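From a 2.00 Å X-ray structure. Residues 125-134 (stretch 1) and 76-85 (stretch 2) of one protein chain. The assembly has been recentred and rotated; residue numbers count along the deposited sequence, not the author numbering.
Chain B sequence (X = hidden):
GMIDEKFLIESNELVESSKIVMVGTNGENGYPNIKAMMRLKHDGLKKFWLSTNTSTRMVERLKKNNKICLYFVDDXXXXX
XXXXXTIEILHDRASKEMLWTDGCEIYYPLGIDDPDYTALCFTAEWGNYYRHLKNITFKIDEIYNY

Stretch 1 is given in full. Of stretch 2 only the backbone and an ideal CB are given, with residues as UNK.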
ATOM      1  N   GLU B 125     -13.512  -3.302  -9.057  1.00 32.85           N
ATOM      2  CA  GLU B 125     -13.934  -2.902 -10.408  1.00 35.26           C
ATOM      3  C   GLU B 125     -12.868  -3.299 -11.436  1.00 33.19           C
ATOM      4  O   GLU B 125     -13.192  -3.800 -12.511  1.00 30.11           O
ATOM      5  CB  GLU B 125     -14.159  -1.401 -10.475  1.00 34.87           C
ATOM      6  CG  GLU B 125     -15.372  -0.882  -9.638  1.00 41.94           C
ATOM      7  CD  GLU B 125     -15.238   0.601  -9.266  1.00 44.00           C
ATOM      8  OE1 GLU B 125     -14.576   1.354 -10.030  1.00 51.80           O
ATOM      9  OE2 GLU B 125     -15.770   1.001  -8.200  1.00 42.60           O
ATOM     10  N   TRP B 126     -11.598  -3.056 -11.111  1.00 33.64           N
ATOM     11  CA  TRP B 126     -10.507  -3.481 -11.998  1.00 31.67           C
ATOM     12  C   TRP B 126      -9.220  -3.738 -11.248  1.00 31.78           C
ATOM     13  O   TRP B 126      -9.129  -3.517 -10.046  1.00 30.27           O
ATOM     14  CB  TRP B 126     -10.278  -2.452 -13.122  1.00 34.05           C
ATOM     15  CG  TRP B 126      -9.939  -1.084 -12.669  1.00 35.25           C
ATOM     16  CD1 TRP B 126     -10.813  -0.117 -12.292  1.00 31.56           C
ATOM     17  CD2 TRP B 126      -8.626  -0.504 -12.574  1.00 32.43           C
ATOM     18  NE1 TRP B 126     -10.125   1.029 -11.945  1.00 35.04           N
ATOM     19  CE2 TRP B 126      -8.785   0.819 -12.120  1.00 30.10           C
ATOM     20  CE3 TRP B 126      -7.336  -0.977 -12.825  1.00 33.72           C
ATOM     21  CZ2 TRP B 126      -7.698   1.678 -11.905  1.00 27.68           C
ATOM     22  CZ3 TRP B 126      -6.268  -0.129 -12.616  1.00 36.29           C
ATOM     23  CH2 TRP B 126      -6.454   1.184 -12.157  1.00 35.41           C
ATOM     24  N   GLY B 127      -8.225  -4.202 -11.968  1.00 29.69           N
ATOM     25  CA  GLY B 127      -6.941  -4.393 -11.361  1.00 30.76           C
ATOM     26  C   GLY B 127      -5.791  -4.295 -12.302  1.00 32.79           C
ATOM     27  O   GLY B 127      -5.938  -4.072 -13.508  1.00 31.57           O
ATOM     28  N   ASN B 128      -4.632  -4.497 -11.692  1.00 32.63           N
ATOM     29  CA  ASN B 128      -3.385  -4.389 -12.317  1.00 32.85           C
ATOM     30  C   ASN B 128      -2.485  -5.447 -11.733  1.00 31.35           C
ATOM     31  O   ASN B 128      -2.312  -5.508 -10.529  1.00 33.59           O
ATOM     32  CB  ASN B 128      -2.834  -3.020 -12.014  1.00 34.58           C
ATOM     33  CG  ASN B 128      -2.004  -2.551 -13.080  1.00 42.66           C
ATOM     34  OD1 ASN B 128      -0.798  -2.460 -12.936  1.00 60.17           O
ATOM     35  ND2 ASN B 128      -2.608  -2.366 -14.242  1.00 49.82           N
ATOM     36  N   TYR B 129      -1.961  -6.324 -12.566  1.00 32.68           N
ATOM     37  CA  TYR B 129      -0.994  -7.308 -12.121  1.00 35.03           C
ATOM     38  C   TYR B 129       0.371  -6.806 -12.516  1.00 36.93           C
ATOM     39  O   TYR B 129       0.605  -6.564 -13.705  1.00 35.26           O
ATOM     40  CB  TYR B 129      -1.276  -8.642 -12.803  1.00 38.93           C
ATOM     41  CG  TYR B 129      -0.311  -9.736 -12.488  1.00 46.00           C
ATOM     42  CD1 TYR B 129      -0.364 -10.399 -11.264  1.00 50.42           C
ATOM     43  CD2 TYR B 129       0.648 -10.135 -13.416  1.00 50.51           C
ATOM     44  CE1 TYR B 129       0.521 -11.428 -10.964  1.00 54.63           C
ATOM     45  CE2 TYR B 129       1.539 -11.167 -13.130  1.00 53.38           C
ATOM     46  CZ  TYR B 129       1.466 -11.816 -11.897  1.00 54.81           C
ATOM     47  OH  TYR B 129       2.346 -12.850 -11.590  1.00 56.51           O
ATOM     48  N   TYR B 130       1.276  -6.647 -11.545  1.00 36.45           N
ATOM     49  CA  TYR B 130       2.624  -6.156 -11.831  1.00 38.01           C
ATOM     50  C   TYR B 130       3.580  -7.325 -11.726  1.00 38.30           C
ATOM     51  O   TYR B 130       3.473  -8.116 -10.801  1.00 38.07           O
ATOM     52  CB  TYR B 130       3.095  -5.081 -10.851  1.00 40.18           C
ATOM     53  CG  TYR B 130       2.224  -3.845 -10.680  1.00 47.81           C
ATOM     54  CD1 TYR B 130       1.162  -3.828  -9.749  1.00 52.24           C
ATOM     55  CD2 TYR B 130       2.501  -2.662 -11.376  1.00 54.04           C
ATOM     56  CE1 TYR B 130       0.370  -2.680  -9.554  1.00 49.74           C
ATOM     57  CE2 TYR B 130       1.706  -1.489 -11.187  1.00 52.08           C
ATOM     58  CZ  TYR B 130       0.646  -1.513 -10.268  1.00 54.30           C
ATOM     59  OH  TYR B 130      -0.145  -0.379 -10.065  1.00 58.24           O
ATOM     60  N   ARG B 131       4.501  -7.440 -12.681  1.00 39.09           N
ATOM     61  CA  ARG B 131       5.492  -8.517 -12.683  1.00 42.23           C
ATOM     62  C   ARG B 131       6.454  -8.286 -13.841  1.00 44.62           C
ATOM     63  O   ARG B 131       6.048  -7.810 -14.905  1.00 45.79           O
ATOM     64  CB  ARG B 131       4.838  -9.907 -12.766  1.00 41.00           C
ATOM     65  CG  ARG B 131       5.843 -11.065 -12.764  1.00 48.51           C
ATOM     66  CD  ARG B 131       5.310 -12.329 -12.060  1.00 55.09           C
ATOM     67  NE  ARG B 131       6.226 -13.482 -12.096  1.00 57.16           N
ATOM     68  CZ  ARG B 131       7.477 -13.503 -11.608  1.00 61.76           C
ATOM     69  NH1 ARG B 131       8.037 -12.424 -11.042  1.00 60.43           N
ATOM     70  NH2 ARG B 131       8.200 -14.619 -11.704  1.00 61.10           N
ATOM     71  N   HIS B 132       7.723  -8.615 -13.611  1.00 46.87           N
ATOM     72  CA  HIS B 132       8.826  -8.348 -14.554  1.00 48.51           C
ATOM     73  C   HIS B 132       8.847  -6.871 -15.002  1.00 50.20           C
ATOM     74  O   HIS B 132       9.138  -6.555 -16.161  1.00 49.29           O
ATOM     75  CB  HIS B 132       8.762  -9.281 -15.770  1.00 48.13           C
ATOM     76  CG  HIS B 132       8.713 -10.744 -15.430  1.00 44.82           C
ATOM     77  ND1 HIS B 132       7.663 -11.559 -15.802  1.00 48.48           N
ATOM     78  CD2 HIS B 132       9.594 -11.542 -14.780  1.00 50.56           C
ATOM     79  CE1 HIS B 132       7.897 -12.797 -15.399  1.00 41.91           C
ATOM     80  NE2 HIS B 132       9.065 -12.814 -14.780  1.00 50.70           N
ATOM     81  N   LEU B 133       8.536  -5.977 -14.067  1.00 50.04           N
ATOM     82  CA  LEU B 133       8.569  -4.536 -14.299  1.00 51.32           C
ATOM     83  C   LEU B 133       7.588  -4.105 -15.372  1.00 48.95           C
ATOM     84  O   LEU B 133       7.732  -3.023 -15.951  1.00 51.36           O
ATOM     85  CB  LEU B 133       9.995  -4.054 -14.632  1.00 54.25           C
ATOM     86  CG  LEU B 133      10.380  -2.726 -13.951  1.00 61.02           C
ATOM     87  CD1 LEU B 133      10.326  -2.834 -12.393  1.00 59.51           C
ATOM     88  CD2 LEU B 133      11.760  -2.209 -14.435  1.00 53.72           C
ATOM     89  N   LYS B 134       6.568  -4.937 -15.595  1.00 43.10           N
ATOM     90  CA  LYS B 134       5.457  -4.604 -16.468  1.00 41.91           C
ATOM     91  C   LYS B 134       4.173  -4.812 -15.705  1.00 40.61           C
ATOM     92  O   LYS B 134       4.140  -5.451 -14.659  1.00 36.37           O
ATOM     93  CB  LYS B 134       5.378  -5.504 -17.699  1.00 41.83           C
ATOM     94  CG  LYS B 134       6.633  -6.237 -18.011  1.00 43.96           C
ATOM     95  CD  LYS B 134       6.508  -7.001 -19.274  1.00 38.85           C
ATOM     96  CE  LYS B 134       7.859  -7.516 -19.686  1.00 30.59           C
ATOM     97  NZ  LYS B 134       7.824  -7.599 -21.125  1.00 24.64           N
ATOM     98  N   UNK B  76       9.606 -11.182  -2.995  1.00 58.86           N
ATOM     99  CA  UNK B  76      10.557 -12.193  -3.489  1.00 60.66           C
ATOM    100  C   UNK B  76      10.505 -12.328  -5.011  1.00 60.84           C
ATOM    101  O   UNK B  76      11.553 -12.471  -5.665  1.00 61.38           O
ATOM    102  CB  UNK B  76      10.268 -13.549  -2.843  1.00 60.66           C
ATOM    103  N   UNK B  77       9.296 -12.275  -5.575  1.00 59.50           N
ATOM    104  CA  UNK B  77       9.148 -12.254  -7.027  1.00 58.60           C
ATOM    105  C   UNK B  77       9.121 -10.828  -7.601  1.00 57.60           C
ATOM    106  O   UNK B  77       9.114 -10.639  -8.820  1.00 59.78           O
ATOM    107  CB  UNK B  77       7.868 -12.993  -7.422  1.00 58.60           C
ATOM    108  N   UNK B  78       9.143  -9.823  -6.736  1.00 55.25           N
ATOM    109  CA  UNK B  78       8.805  -8.444  -7.128  1.00 53.28           C
ATOM    110  C   UNK B  78       7.542  -8.423  -8.043  1.00 48.87           C
ATOM    111  O   UNK B  78       7.519  -7.849  -9.140  1.00 48.42           O
ATOM    112  CB  UNK B  78       9.992  -7.799  -7.846  1.00 53.28           C
ATOM    113  N   UNK B  79       6.509  -9.103  -7.552  1.00 42.27           N
ATOM    114  CA  UNK B  79       5.210  -9.134  -8.169  1.00 36.66           C
ATOM    115  C   UNK B  79       4.216  -8.582  -7.161  1.00 35.34           C
ATOM    116  O   UNK B  79       4.388  -8.674  -5.941  1.00 32.23           O
ATOM    117  CB  UNK B  79       4.836 -10.547  -8.621  1.00 36.66           C
ATOM    118  N   UNK B  80       3.179  -7.986  -7.699  1.00 33.22           N
ATOM    119  CA  UNK B  80       2.115  -7.477  -6.892  1.00 33.73           C
ATOM    120  C   UNK B  80       0.836  -7.464  -7.675  1.00 31.36           C
ATOM    121  O   UNK B  80       0.829  -7.532  -8.899  1.00 34.02           O
ATOM    122  CB  UNK B  80       2.448  -6.078  -6.370  1.00 33.73           C
ATOM    123  N   UNK B  81      -0.263  -7.351  -6.957  1.00 32.34           N
ATOM    124  CA  UNK B  81      -1.555  -7.256  -7.561  1.00 26.47           C
ATOM    125  C   UNK B  81      -2.278  -6.102  -6.911  1.00 29.16           C
ATOM    126  O   UNK B  81      -2.347  -6.054  -5.693  1.00 28.26           O
ATOM    127  CB  UNK B  81      -2.337  -8.564  -7.427  1.00 26.47           C
ATOM    128  N   UNK B  82      -2.848  -5.188  -7.697  1.00 30.24           N
ATOM    129  CA  UNK B  82      -3.661  -4.122  -7.138  1.00 30.34           C
ATOM    130  C   UNK B  82      -5.066  -4.224  -7.667  1.00 27.74           C
ATOM    131  O   UNK B  82      -5.266  -4.363  -8.873  1.00 26.05           O
ATOM    132  CB  UNK B  82      -3.066  -2.749  -7.457  1.00 30.34           C
ATOM    133  N   UNK B  83      -6.042  -4.077  -6.770  1.00 25.33           N
ATOM    134  CA  UNK B  83      -7.441  -4.064  -7.155  1.00 25.95           C
ATOM    135  C   UNK B  83      -8.017  -2.760  -6.710  1.00 25.36           C
ATOM    136  O   UNK B  83      -7.731  -2.314  -5.586  1.00 24.30           O
ATOM    137  CB  UNK B  83      -8.213  -5.243  -6.561  1.00 25.95           C
ATOM    138  N   UNK B  84      -8.862  -2.184  -7.563  1.00 24.86           N
ATOM    139  CA  UNK B  84      -9.477  -0.885  -7.350  1.00 25.05           C
ATOM    140  C   UNK B  84     -11.004  -1.028  -7.311  1.00 25.13           C
ATOM    141  O   UNK B  84     -11.599  -1.777  -8.096  1.00 25.95           O
ATOM    142  CB  UNK B  84      -9.053   0.095  -8.445  1.00 25.05           C
ATOM    143  N   UNK B  85     -11.634  -0.310  -6.397  1.00 25.39           N
ATOM    144  CA  UNK B  85     -13.042  -0.536  -6.087  1.00 24.81           C
ATOM    145  C   UNK B  85     -13.521   0.288  -4.927  1.00 27.82           C
ATOM    146  O   UNK B  85     -12.906   1.274  -4.596  1.00 27.89           O
ATOM    147  CB  UNK B  85     -13.288  -2.017  -5.791  1.00 24.81           C
TER

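The two stretches run antiparallel, and backbone hydrogen bonds pair positions 80, 82 and 84 with Tyr 130, Asn 128 and Trp 126; along the strand, side chains alternate between the faces of the sheet.

Position 76 has no atom of stretch 1 within 5.5 Å of its ideal CB, so almost anything fits; it is Asn 76, which makes no contact here. At position 77 CA-to-CB points toward stretch 1, and the ideal CB lies 3.7 Å from Arg 131 NH1. A flexible or small polar side chain would suit, although a second positive charge seems less likely. The residue is nonetheless Lys 77: its CD lies over one face of the guanidinium, and NZ runs on past it, 5.5 Å from Arg 131 NH2.

Position 78 has phi/psi of 43/51°, a left-handed conformation that favours Gly, Asn or Asp. Its CB points sideways, yet Leu 133 offers an apolar surface that a long hydrophobic side chain could reach. Phe 78 adopts this less common conformation and brings its ring edge to Leu 133, with CE2 3.7 Å from Leu 133 CD1.

At position 79 the ideal CB is 3.5 Å from Tyr 130 O and 3.9 Å from Arg 131 CD. A small residue fits readily, though a longer one is not excluded; Ala 79 packs against Arg 131.

Position 80 has extended angles open to many residues, and a CB would sit 4.3 Å from Tyr 130 CD1. Gly 80 has no side chain to place beside that ring, and its O lies near the ring's edge. Tyr 130 N to Gly 80 O is 2.8 Å.

Position 81 shares its face with Tyr 129, and a branched aliphatic or aromatic residue would suit. Leu 81 brings CD1 to 3.7 Å from Asn 128 O.

Position 82 points to the face bearing Trp 126, Asn 128 and Tyr 130. Between the two aromatic rings, a long, flexible apolar chain is favoured, though Leu or Ile is plausible. Met 82, modelled as selenomethionine, sends CE to 3.6 Å from Trp 126 CH2 and 3.9 Å from Tyr 130 OH.

Position 83 lies across from Gly 127, which provides room for an aliphatic side chain. Leu 83 uses it, with CD2 4.2 Å from Gly 127 CA.

At position 84 the ideal CB is 3.8 Å from Trp 126 CE2, so a compact apolar residue suits. Val 84 places CB over the indole face, 3.9 Å from the five-membered ring's centroid.

Position 85 has phi/psi of 174/-163°, much easier for glycine than for other residues. Gly 85 is found, its CA 3.8 Å from Glu 125 OE2.

Stretch 2 76-85: NKFAGLMLVG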
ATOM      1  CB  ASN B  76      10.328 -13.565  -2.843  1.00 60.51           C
ATOM      2  CG  ASN B  76      10.497 -13.540  -1.337  1.00 63.91           C
ATOM      3  OD1 ASN B  76       9.509 -13.553  -0.594  1.00 70.88           O
ATOM      4  ND2 ASN B  76      11.745 -13.496  -0.875  1.00 61.65           N
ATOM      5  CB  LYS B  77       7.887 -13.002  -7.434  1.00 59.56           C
ATOM      6  CG  LYS B  77       7.911 -14.490  -7.131  1.00 61.16           C
ATOM      7  CD  LYS B  77       6.621 -15.150  -7.620  1.00 66.45           C
ATOM      8  CE  LYS B  77       6.715 -16.666  -7.629  1.00 69.20           C
ATOM      9  NZ  LYS B  77       5.373 -17.302  -7.768  1.00 66.07           N
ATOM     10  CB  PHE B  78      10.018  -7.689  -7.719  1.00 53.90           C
ATOM     11  CG  PHE B  78       9.837  -6.187  -7.725  1.00 55.73           C
ATOM     12  CD1 PHE B  78       9.532  -5.508  -6.548  1.00 60.97           C
ATOM     13  CD2 PHE B  78       9.917  -5.458  -8.903  1.00 60.64           C
ATOM     14  CE1 PHE B  78       9.330  -4.126  -6.546  1.00 59.51           C
ATOM     15  CE2 PHE B  78       9.713  -4.064  -8.904  1.00 62.40           C
ATOM     16  CZ  PHE B  78       9.426  -3.405  -7.723  1.00 56.38           C
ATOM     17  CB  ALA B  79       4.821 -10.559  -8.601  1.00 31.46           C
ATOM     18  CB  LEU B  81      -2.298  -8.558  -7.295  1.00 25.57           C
ATOM     19  CG  LEU B  81      -3.819  -8.486  -7.513  1.00 23.93           C
ATOM     20  CD1 LEU B  81      -4.096  -8.316  -8.975  1.00 22.54           C
ATOM     21  CD2 LEU B  81      -4.469  -9.774  -7.011  1.00 18.35           C
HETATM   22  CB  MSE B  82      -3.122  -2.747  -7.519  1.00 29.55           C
HETATM   23  CG  MSE B  82      -4.109  -1.630  -7.206  1.00 38.84           C
HETATM   24 SE   MSE B  82      -3.653   0.094  -7.875  0.75 50.68          SE
HETATM   25  CE  MSE B  82      -4.062   0.025  -9.799  1.00 33.05           C
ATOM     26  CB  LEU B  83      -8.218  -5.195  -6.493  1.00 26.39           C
ATOM     27  CG  LEU B  83      -7.697  -6.608  -6.781  1.00 19.24           C
ATOM     28  CD1 LEU B  83      -8.387  -7.611  -5.823  1.00 28.98           C
ATOM     29  CD2 LEU B  83      -7.882  -7.048  -8.253  1.00 19.84           C
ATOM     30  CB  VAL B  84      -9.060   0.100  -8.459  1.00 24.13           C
ATOM     31  CG1 VAL B  84      -9.895   1.440  -8.345  1.00 28.22           C
ATOM     32  CG2 VAL B  84      -7.608   0.345  -8.394  1.00 29.78           C
TER
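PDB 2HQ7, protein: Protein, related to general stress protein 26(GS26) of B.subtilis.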